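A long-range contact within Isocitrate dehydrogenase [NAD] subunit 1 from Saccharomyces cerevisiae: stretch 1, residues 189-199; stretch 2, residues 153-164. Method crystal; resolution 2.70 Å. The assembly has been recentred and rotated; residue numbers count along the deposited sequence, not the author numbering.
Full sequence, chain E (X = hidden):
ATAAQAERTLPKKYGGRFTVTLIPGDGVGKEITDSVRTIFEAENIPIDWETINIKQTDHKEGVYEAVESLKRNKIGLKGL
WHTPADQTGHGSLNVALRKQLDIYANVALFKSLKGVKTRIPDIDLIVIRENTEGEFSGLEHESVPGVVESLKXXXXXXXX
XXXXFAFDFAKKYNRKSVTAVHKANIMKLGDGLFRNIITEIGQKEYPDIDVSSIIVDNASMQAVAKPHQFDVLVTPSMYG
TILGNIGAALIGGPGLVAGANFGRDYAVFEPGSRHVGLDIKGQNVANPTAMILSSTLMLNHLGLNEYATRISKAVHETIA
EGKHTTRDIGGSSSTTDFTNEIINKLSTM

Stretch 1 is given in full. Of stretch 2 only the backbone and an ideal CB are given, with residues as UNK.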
ATOM      1  N   LEU E 189      -6.717 -25.814  22.435  1.00 41.57           N
ATOM      2  CA  LEU E 189      -7.126 -24.817  21.463  1.00 42.33           C
ATOM      3  C   LEU E 189      -5.957 -24.350  20.590  1.00 52.36           C
ATOM      4  O   LEU E 189      -5.988 -24.488  19.358  1.00 42.78           O
ATOM      5  CB  LEU E 189      -7.709 -23.617  22.188  1.00 43.17           C
ATOM      6  CG  LEU E 189      -9.003 -23.090  21.588  1.00 48.55           C
ATOM      7  CD1 LEU E 189      -9.959 -24.260  21.424  1.00 38.77           C
ATOM      8  CD2 LEU E 189      -9.576 -22.016  22.514  1.00 45.60           C
ATOM      9  N   GLY E 190      -4.933 -23.796  21.245  1.00 48.99           N
ATOM     10  CA  GLY E 190      -3.783 -23.211  20.573  1.00 37.58           C
ATOM     11  C   GLY E 190      -2.900 -24.213  19.854  1.00 45.93           C
ATOM     12  O   GLY E 190      -2.589 -24.048  18.667  1.00 46.69           O
ATOM     13  N   ASP E 191      -2.477 -25.252  20.566  1.00 41.94           N
ATOM     14  CA  ASP E 191      -1.623 -26.266  19.960  1.00 41.58           C
ATOM     15  C   ASP E 191      -2.470 -27.256  19.157  1.00 42.44           C
ATOM     16  O   ASP E 191      -1.956 -27.967  18.298  1.00 37.99           O
ATOM     17  CB  ASP E 191      -0.728 -26.957  21.005  1.00 38.90           C
ATOM     18  CG  ASP E 191       0.502 -26.110  21.386  1.00 57.15           C
ATOM     19  OD1 ASP E 191       0.449 -24.854  21.280  1.00 67.26           O
ATOM     20  OD2 ASP E 191       1.526 -26.702  21.797  1.00 43.58           O
ATOM     21  N   GLY E 192      -3.775 -27.277  19.426  1.00 45.57           N
ATOM     22  CA  GLY E 192      -4.711 -27.998  18.580  1.00 32.31           C
ATOM     23  C   GLY E 192      -4.759 -27.371  17.195  1.00 36.93           C
ATOM     24  O   GLY E 192      -4.666 -28.054  16.174  1.00 32.98           O
ATOM     25  N   LEU E 193      -4.890 -26.049  17.162  1.00 36.03           N
ATOM     26  CA  LEU E 193      -4.829 -25.287  15.917  1.00 30.77           C
ATOM     27  C   LEU E 193      -3.583 -25.613  15.099  1.00 42.07           C
ATOM     28  O   LEU E 193      -3.647 -25.857  13.889  1.00 39.12           O
ATOM     29  CB  LEU E 193      -4.822 -23.804  16.248  1.00 34.42           C
ATOM     30  CG  LEU E 193      -4.882 -22.797  15.103  1.00 40.63           C
ATOM     31  CD1 LEU E 193      -6.206 -22.916  14.399  1.00 34.63           C
ATOM     32  CD2 LEU E 193      -4.700 -21.385  15.624  1.00 35.71           C
ATOM     33  N   PHE E 194      -2.445 -25.609  15.788  1.00 38.34           N
ATOM     34  CA  PHE E 194      -1.164 -25.936  15.177  1.00 34.37           C
ATOM     35  C   PHE E 194      -1.108 -27.336  14.529  1.00 39.07           C
ATOM     36  O   PHE E 194      -0.809 -27.458  13.336  1.00 32.43           O
ATOM     37  CB  PHE E 194      -0.048 -25.809  16.208  1.00 33.71           C
ATOM     38  CG  PHE E 194       1.322 -25.840  15.600  1.00 34.98           C
ATOM     39  CD1 PHE E 194       1.907 -24.669  15.100  1.00 26.93           C
ATOM     40  CD2 PHE E 194       2.020 -27.041  15.505  1.00 24.19           C
ATOM     41  CE1 PHE E 194       3.166 -24.698  14.520  1.00 23.28           C
ATOM     42  CE2 PHE E 194       3.287 -27.076  14.920  1.00 29.28           C
ATOM     43  CZ  PHE E 194       3.859 -25.906  14.421  1.00 29.43           C
ATOM     44  N   ARG E 195      -1.371 -28.381  15.316  1.00 28.72           N
ATOM     45  CA  ARG E 195      -1.454 -29.752  14.809  1.00 27.98           C
ATOM     46  C   ARG E 195      -2.436 -29.902  13.657  1.00 38.31           C
ATOM     47  O   ARG E 195      -2.140 -30.577  12.668  1.00 41.89           O
ATOM     48  CB  ARG E 195      -1.889 -30.700  15.927  1.00 40.64           C
ATOM     49  CG  ARG E 195      -2.222 -32.101  15.455  1.00 42.68           C
ATOM     50  CD  ARG E 195      -3.073 -32.839  16.482  1.00 50.17           C
ATOM     51  NE  ARG E 195      -4.379 -32.198  16.648  1.00 65.37           N
ATOM     52  CZ  ARG E 195      -5.096 -32.214  17.778  1.00 71.70           C
ATOM     53  NH1 ARG E 195      -4.636 -32.846  18.863  1.00 50.22           N
ATOM     54  NH2 ARG E 195      -6.275 -31.584  17.827  1.00 50.39           N
ATOM     55  N   ASN E 196      -3.610 -29.283  13.781  1.00 33.43           N
ATOM     56  CA  ASN E 196      -4.623 -29.398  12.730  1.00 33.17           C
ATOM     57  C   ASN E 196      -4.205 -28.746  11.438  1.00 43.86           C
ATOM     58  O   ASN E 196      -4.275 -29.383  10.384  1.00 45.44           O
ATOM     59  CB  ASN E 196      -5.949 -28.810  13.178  1.00 37.38           C
ATOM     60  CG  ASN E 196      -6.590 -29.637  14.253  1.00 51.08           C
ATOM     61  OD1 ASN E 196      -6.240 -30.824  14.434  1.00 35.57           O
ATOM     62  ND2 ASN E 196      -7.511 -29.024  15.001  1.00 42.54           N
ATOM     63  N   ILE E 197      -3.766 -27.486  11.515  1.00 32.84           N
ATOM     64  CA  ILE E 197      -3.359 -26.782  10.320  1.00 28.04           C
ATOM     65  C   ILE E 197      -2.239 -27.521   9.593  1.00 34.32           C
ATOM     66  O   ILE E 197      -2.258 -27.608   8.366  1.00 30.27           O
ATOM     67  CB  ILE E 197      -2.943 -25.350  10.613  1.00 27.51           C
ATOM     68  CG1 ILE E 197      -4.169 -24.540  11.028  1.00 29.45           C
ATOM     69  CG2 ILE E 197      -2.273 -24.745   9.387  1.00 21.67           C
ATOM     70  CD1 ILE E 197      -3.845 -23.146  11.620  1.00 31.60           C
ATOM     71  N   ILE E 198      -1.277 -28.071  10.341  1.00 29.76           N
ATOM     72  CA  ILE E 198      -0.150 -28.726   9.689  1.00 29.64           C
ATOM     73  C   ILE E 198      -0.653 -29.970   8.972  1.00 34.90           C
ATOM     74  O   ILE E 198      -0.327 -30.193   7.815  1.00 34.85           O
ATOM     75  CB  ILE E 198       0.982 -29.140  10.660  1.00 38.29           C
ATOM     76  CG1 ILE E 198       1.502 -27.949  11.476  1.00 34.56           C
ATOM     77  CG2 ILE E 198       2.140 -29.769   9.878  1.00 27.57           C
ATOM     78  CD1 ILE E 198       2.363 -27.034  10.692  1.00 26.99           C
ATOM     79  N   THR E 199      -1.449 -30.782   9.655  1.00 33.63           N
ATOM     80  CA  THR E 199      -1.942 -32.018   9.043  1.00 43.04           C
ATOM     81  C   THR E 199      -2.898 -31.767   7.857  1.00 47.25           C
ATOM     82  O   THR E 199      -2.886 -32.537   6.899  1.00 51.70           O
ATOM     83  CB  THR E 199      -2.573 -33.015  10.078  1.00 42.11           C
ATOM     84  OG1 THR E 199      -3.844 -32.531  10.515  1.00 56.01           O
ATOM     85  CG2 THR E 199      -1.662 -33.197  11.294  1.00 37.85           C
ATOM     86  N   UNK E 153       0.177 -15.514  21.849  1.00 23.18           N
ATOM     87  CA  UNK E 153      -0.765 -15.822  20.764  1.00 22.12           C
ATOM     88  C   UNK E 153      -0.260 -16.834  19.746  1.00 23.68           C
ATOM     89  O   UNK E 153       0.920 -16.962  19.495  1.00 29.70           O
ATOM     90  CB  UNK E 153      -1.128 -14.530  20.028  1.00 22.12           C
ATOM     91  N   UNK E 154      -1.188 -17.575  19.183  1.00 27.43           N
ATOM     92  CA  UNK E 154      -0.912 -18.526  18.126  1.00 23.87           C
ATOM     93  C   UNK E 154      -1.969 -18.197  17.089  1.00 33.90           C
ATOM     94  O   UNK E 154      -3.158 -18.191  17.404  1.00 30.93           O
ATOM     95  CB  UNK E 154      -0.959 -19.982  18.593  1.00 23.87           C
ATOM     96  N   UNK E 155      -1.562 -17.898  15.863  1.00 28.31           N
ATOM     97  CA  UNK E 155      -2.543 -17.473  14.864  1.00 24.98           C
ATOM     98  C   UNK E 155      -2.452 -18.316  13.614  1.00 27.99           C
ATOM     99  O   UNK E 155      -1.393 -18.810  13.270  1.00 33.15           O
ATOM    100  CB  UNK E 155      -2.348 -15.997  14.510  1.00 24.98           C
ATOM    101  N   UNK E 156      -3.557 -18.443  12.907  1.00 26.36           N
ATOM    102  CA  UNK E 156      -3.602 -19.362  11.788  1.00 26.76           C
ATOM    103  C   UNK E 156      -2.741 -18.909  10.594  1.00 28.78           C
ATOM    104  O   UNK E 156      -2.066 -19.721   9.961  1.00 37.64           O
ATOM    105  CB  UNK E 156      -5.054 -19.539  11.341  1.00 26.76           C
ATOM    106  N   UNK E 157      -2.726 -17.608  10.290  1.00 31.57           N
ATOM    107  CA  UNK E 157      -1.851 -17.225   9.169  1.00 35.23           C
ATOM    108  C   UNK E 157      -0.373 -17.505   9.456  1.00 31.71           C
ATOM    109  O   UNK E 157       0.324 -18.003   8.572  1.00 30.25           O
ATOM    110  CB  UNK E 157      -2.035 -15.740   8.849  1.00 35.23           C
ATOM    111  N   UNK E 158       0.104 -17.197  10.660  1.00 28.03           N
ATOM    112  CA  UNK E 158       1.490 -17.519  10.974  1.00 29.41           C
ATOM    113  C   UNK E 158       1.717 -19.028  10.921  1.00 25.34           C
ATOM    114  O   UNK E 158       2.753 -19.481  10.429  1.00 31.87           O
ATOM    115  CB  UNK E 158       1.867 -16.972  12.352  1.00 29.41           C
ATOM    116  N   UNK E 159       0.760 -19.826  11.388  1.00 17.77           N
ATOM    117  CA  UNK E 159       1.016 -21.265  11.353  1.00 20.10           C
ATOM    118  C   UNK E 159       0.865 -21.902   9.974  1.00 20.51           C
ATOM    119  O   UNK E 159       1.470 -22.929   9.681  1.00 22.18           O
ATOM    120  CB  UNK E 159       0.071 -21.968  12.330  1.00 20.10           C
ATOM    121  N   UNK E 160       0.087 -21.266   9.113  1.00 29.07           N
ATOM    122  CA  UNK E 160       0.011 -21.692   7.718  1.00 25.59           C
ATOM    123  C   UNK E 160       1.338 -21.480   6.978  1.00 28.79           C
ATOM    124  O   UNK E 160       1.803 -22.381   6.272  1.00 28.21           O
ATOM    125  CB  UNK E 160      -1.110 -20.934   7.003  1.00 25.59           C
ATOM    126  N   UNK E 161       1.936 -20.295   7.132  1.00 21.13           N
ATOM    127  CA  UNK E 161       3.262 -20.016   6.574  1.00 16.53           C
ATOM    128  C   UNK E 161       4.263 -21.088   6.975  1.00 34.22           C
ATOM    129  O   UNK E 161       4.999 -21.628   6.129  1.00 26.83           O
ATOM    130  CB  UNK E 161       3.757 -18.643   7.031  1.00 16.53           C
ATOM    131  N   UNK E 162       4.322 -21.374   8.278  1.00 18.56           N
ATOM    132  CA  UNK E 162       5.383 -22.242   8.744  1.00 22.44           C
ATOM    133  C   UNK E 162       5.132 -23.662   8.230  1.00 20.42           C
ATOM    134  O   UNK E 162       6.060 -24.385   7.896  1.00 24.43           O
ATOM    135  CB  UNK E 162       5.475 -22.217  10.271  1.00 22.44           C
ATOM    136  N   UNK E 163       3.868 -24.034   8.104  1.00 24.95           N
ATOM    137  CA  UNK E 163       3.519 -25.323   7.505  1.00 22.49           C
ATOM    138  C   UNK E 163       3.984 -25.403   6.052  1.00 32.41           C
ATOM    139  O   UNK E 163       4.590 -26.389   5.638  1.00 27.51           O
ATOM    140  CB  UNK E 163       2.009 -25.554   7.585  1.00 22.49           C
ATOM    141  N   UNK E 164       3.682 -24.371   5.267  1.00 24.59           N
ATOM    142  CA  UNK E 164       4.006 -24.445   3.854  1.00 26.62           C
ATOM    143  C   UNK E 164       5.502 -24.394   3.717  1.00 30.36           C
ATOM    144  O   UNK E 164       6.083 -25.029   2.829  1.00 31.06           O
ATOM    145  CB  UNK E 164       3.340 -23.320   3.059  1.00 26.62           C
TER

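Stretch 2 enters as a strand and turns into a helix at position 156; that helix packs against the helix of stretch 1 at 44°. Position 153, in extended conformation, has a CB with nothing of stretch 1 within reach, so many residues would suit it; it is V153.

At position 154 the CB points toward stretch 1, lying 4.4 Å from G190 O and 5.0 Å from L193 CD2. G190 has no side chain, and F194 lies further along, so a long, flexible apolar side chain would suit, as might leucine or isoleucine. The residue is M154. Its CG lies 3.5 Å from G190 O and 4.0 Å from L193 CD2, its SD is 3.9 Å from F194 CD1, oblique to the ring, and its CE reaches to 3.6 Å from D191 OD1.

Position 155 points away and immediately precedes the helix, where serine, threonine, aspartate or asparagine commonly cap free amides. T155 does so, its OG1 accepting a weak capping bond from the backbone N of position 158, 3.4 Å away.

The CB of position 156 points sideways, yet lies 3.8 Å from I197 CD1 and 4.7 Å from L193 CD2. An apolar residue or a long chain with an aliphatic stem could cover these leucine and isoleucine tips. R156 places its CB 3.7 Å from I197 CD1, which sits over one face of the guanidinium, and its NH1 3.8 Å from L193 CD1.

Positions 157 and 158 meet no part of stretch 1. Early in a helix the first tolerates proline, and the second favours no particular type; they are P157 and K158.

Position 159 points toward stretch 1, its CB 4.2 Å from I197 CD1 and 4.3 Å from F194 CD1. With so little room, alanine, serine, threonine or valine would be plausible. T159 sets its CB 3.9 Å from F194 CD1 and its OG1 3.5 Å from I197 CD1.

At position 160, directed sideways, the CB is 4.6 Å from I197 CG2, and a chain with methylenes would fit. E160 rests its CG 3.8 Å from I197 CG2, while its carboxylate forms salt bridges with R156 and position 164.

With nothing of stretch 1 within reach of position 161, most helix-compatible residues would suit; it is R161. Position 162 points sideways, its ideal CB 5.4 Å from F194 CE1, so leucine, isoleucine, valine or methionine would suit; I162 brings CG2 to 4.1 Å from F194 CE1, though its end leads away.

Position 163 points toward I198, whose CD1 is already 3.5 Å from the ideal CB, favouring a small residue: A163. Position 164 points away, so stretch 1 asks nothing particular of it; R164 turns its NH1 to 3.6 Å from E160 OE1, a salt bridge.

Stretch 2 153-164: VMTRPKTERIAR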
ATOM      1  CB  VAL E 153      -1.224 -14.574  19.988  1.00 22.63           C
ATOM      2  CG1 VAL E 153      -1.869 -13.560  20.918  1.00 21.83           C
ATOM      3  CG2 VAL E 153      -0.063 -13.972  19.256  1.00 16.38           C
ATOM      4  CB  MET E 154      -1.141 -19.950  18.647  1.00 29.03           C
ATOM      5  CG  MET E 154      -1.226 -21.051  17.581  1.00 35.96           C
ATOM      6  SD  MET E 154       0.343 -21.921  17.374  1.00 83.13           S
ATOM      7  CE  MET E 154       0.911 -22.098  19.085  1.00 46.78           C
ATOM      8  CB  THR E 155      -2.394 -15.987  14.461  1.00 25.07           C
ATOM      9  OG1 THR E 155      -1.427 -15.848  13.405  1.00 30.76           O
ATOM     10  CG2 THR E 155      -2.005 -15.118  15.649  1.00 23.42           C
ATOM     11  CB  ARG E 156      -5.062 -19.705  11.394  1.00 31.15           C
ATOM     12  CG  ARG E 156      -5.595 -19.044  10.144  1.00 40.41           C
ATOM     13  CD  ARG E 156      -6.982 -19.596   9.764  1.00 39.32           C
ATOM     14  NE  ARG E 156      -6.981 -21.049   9.572  1.00 39.01           N
ATOM     15  CZ  ARG E 156      -7.552 -21.921  10.410  1.00 69.31           C
ATOM     16  NH1 ARG E 156      -8.208 -21.493  11.513  1.00 48.29           N
ATOM     17  NH2 ARG E 156      -7.476 -23.231  10.145  1.00 32.33           N
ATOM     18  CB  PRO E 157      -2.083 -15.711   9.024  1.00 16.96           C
ATOM     19  CG  PRO E 157      -3.387 -15.452   9.728  1.00 21.11           C
ATOM     20  CD  PRO E 157      -3.455 -16.453  10.846  1.00 29.42           C
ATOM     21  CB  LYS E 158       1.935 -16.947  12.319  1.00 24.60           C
ATOM     22  CG  LYS E 158       2.694 -15.652  12.219  1.00 21.89           C
ATOM     23  CD  LYS E 158       1.788 -14.438  12.207  1.00 29.14           C
ATOM     24  CE  LYS E 158       2.595 -13.150  12.415  1.00 31.50           C
ATOM     25  NZ  LYS E 158       3.257 -13.095  13.761  1.00 37.95           N
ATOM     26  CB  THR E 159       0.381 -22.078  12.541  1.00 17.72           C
ATOM     27  OG1 THR E 159      -0.349 -23.191  12.032  1.00 29.50           O
ATOM     28  CG2 THR E 159      -0.505 -21.252  13.334  1.00 18.13           C
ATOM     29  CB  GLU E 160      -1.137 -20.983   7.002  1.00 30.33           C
ATOM     30  CG  GLU E 160      -2.529 -21.569   7.333  1.00 40.36           C
ATOM     31  CD  GLU E 160      -3.675 -20.841   6.598  1.00 54.44           C
ATOM     32  OE1 GLU E 160      -3.386 -19.981   5.724  1.00 51.38           O
ATOM     33  OE2 GLU E 160      -4.859 -21.128   6.902  1.00 44.58           O
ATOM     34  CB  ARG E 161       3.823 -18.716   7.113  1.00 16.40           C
ATOM     35  CG  ARG E 161       3.756 -17.598   6.209  1.00 24.65           C
ATOM     36  CD  ARG E 161       4.738 -16.504   6.629  1.00 40.68           C
ATOM     37  NE  ARG E 161       4.752 -16.180   8.060  1.00 32.76           N
ATOM     38  CZ  ARG E 161       5.075 -14.969   8.508  1.00 28.06           C
ATOM     39  NH1 ARG E 161       5.336 -14.020   7.625  1.00 21.19           N
ATOM     40  NH2 ARG E 161       5.100 -14.690   9.803  1.00 19.43           N
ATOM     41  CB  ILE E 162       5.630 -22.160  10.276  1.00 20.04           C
ATOM     42  CG1 ILE E 162       7.060 -22.603  10.571  1.00 21.85           C
ATOM     43  CG2 ILE E 162       4.645 -23.009  11.056  1.00 19.46           C
ATOM     44  CD1 ILE E 162       8.089 -21.829   9.761  1.00 21.31           C
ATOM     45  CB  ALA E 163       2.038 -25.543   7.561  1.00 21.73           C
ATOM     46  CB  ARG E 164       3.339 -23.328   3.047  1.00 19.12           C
ATOM     47  CG  ARG E 164       1.836 -23.486   3.038  1.00 26.72           C
ATOM     48  CD  ARG E 164       1.143 -22.510   2.108  1.00 30.35           C
ATOM     49  NE  ARG E 164      -0.271 -22.859   2.047  1.00 39.81           N
ATOM     50  CZ  ARG E 164      -1.239 -22.170   2.637  1.00 49.86           C
ATOM     51  NH1 ARG E 164      -0.977 -21.048   3.317  1.00 44.12           N
ATOM     52  NH2 ARG E 164      -2.484 -22.596   2.530  1.00 40.28           N
TER
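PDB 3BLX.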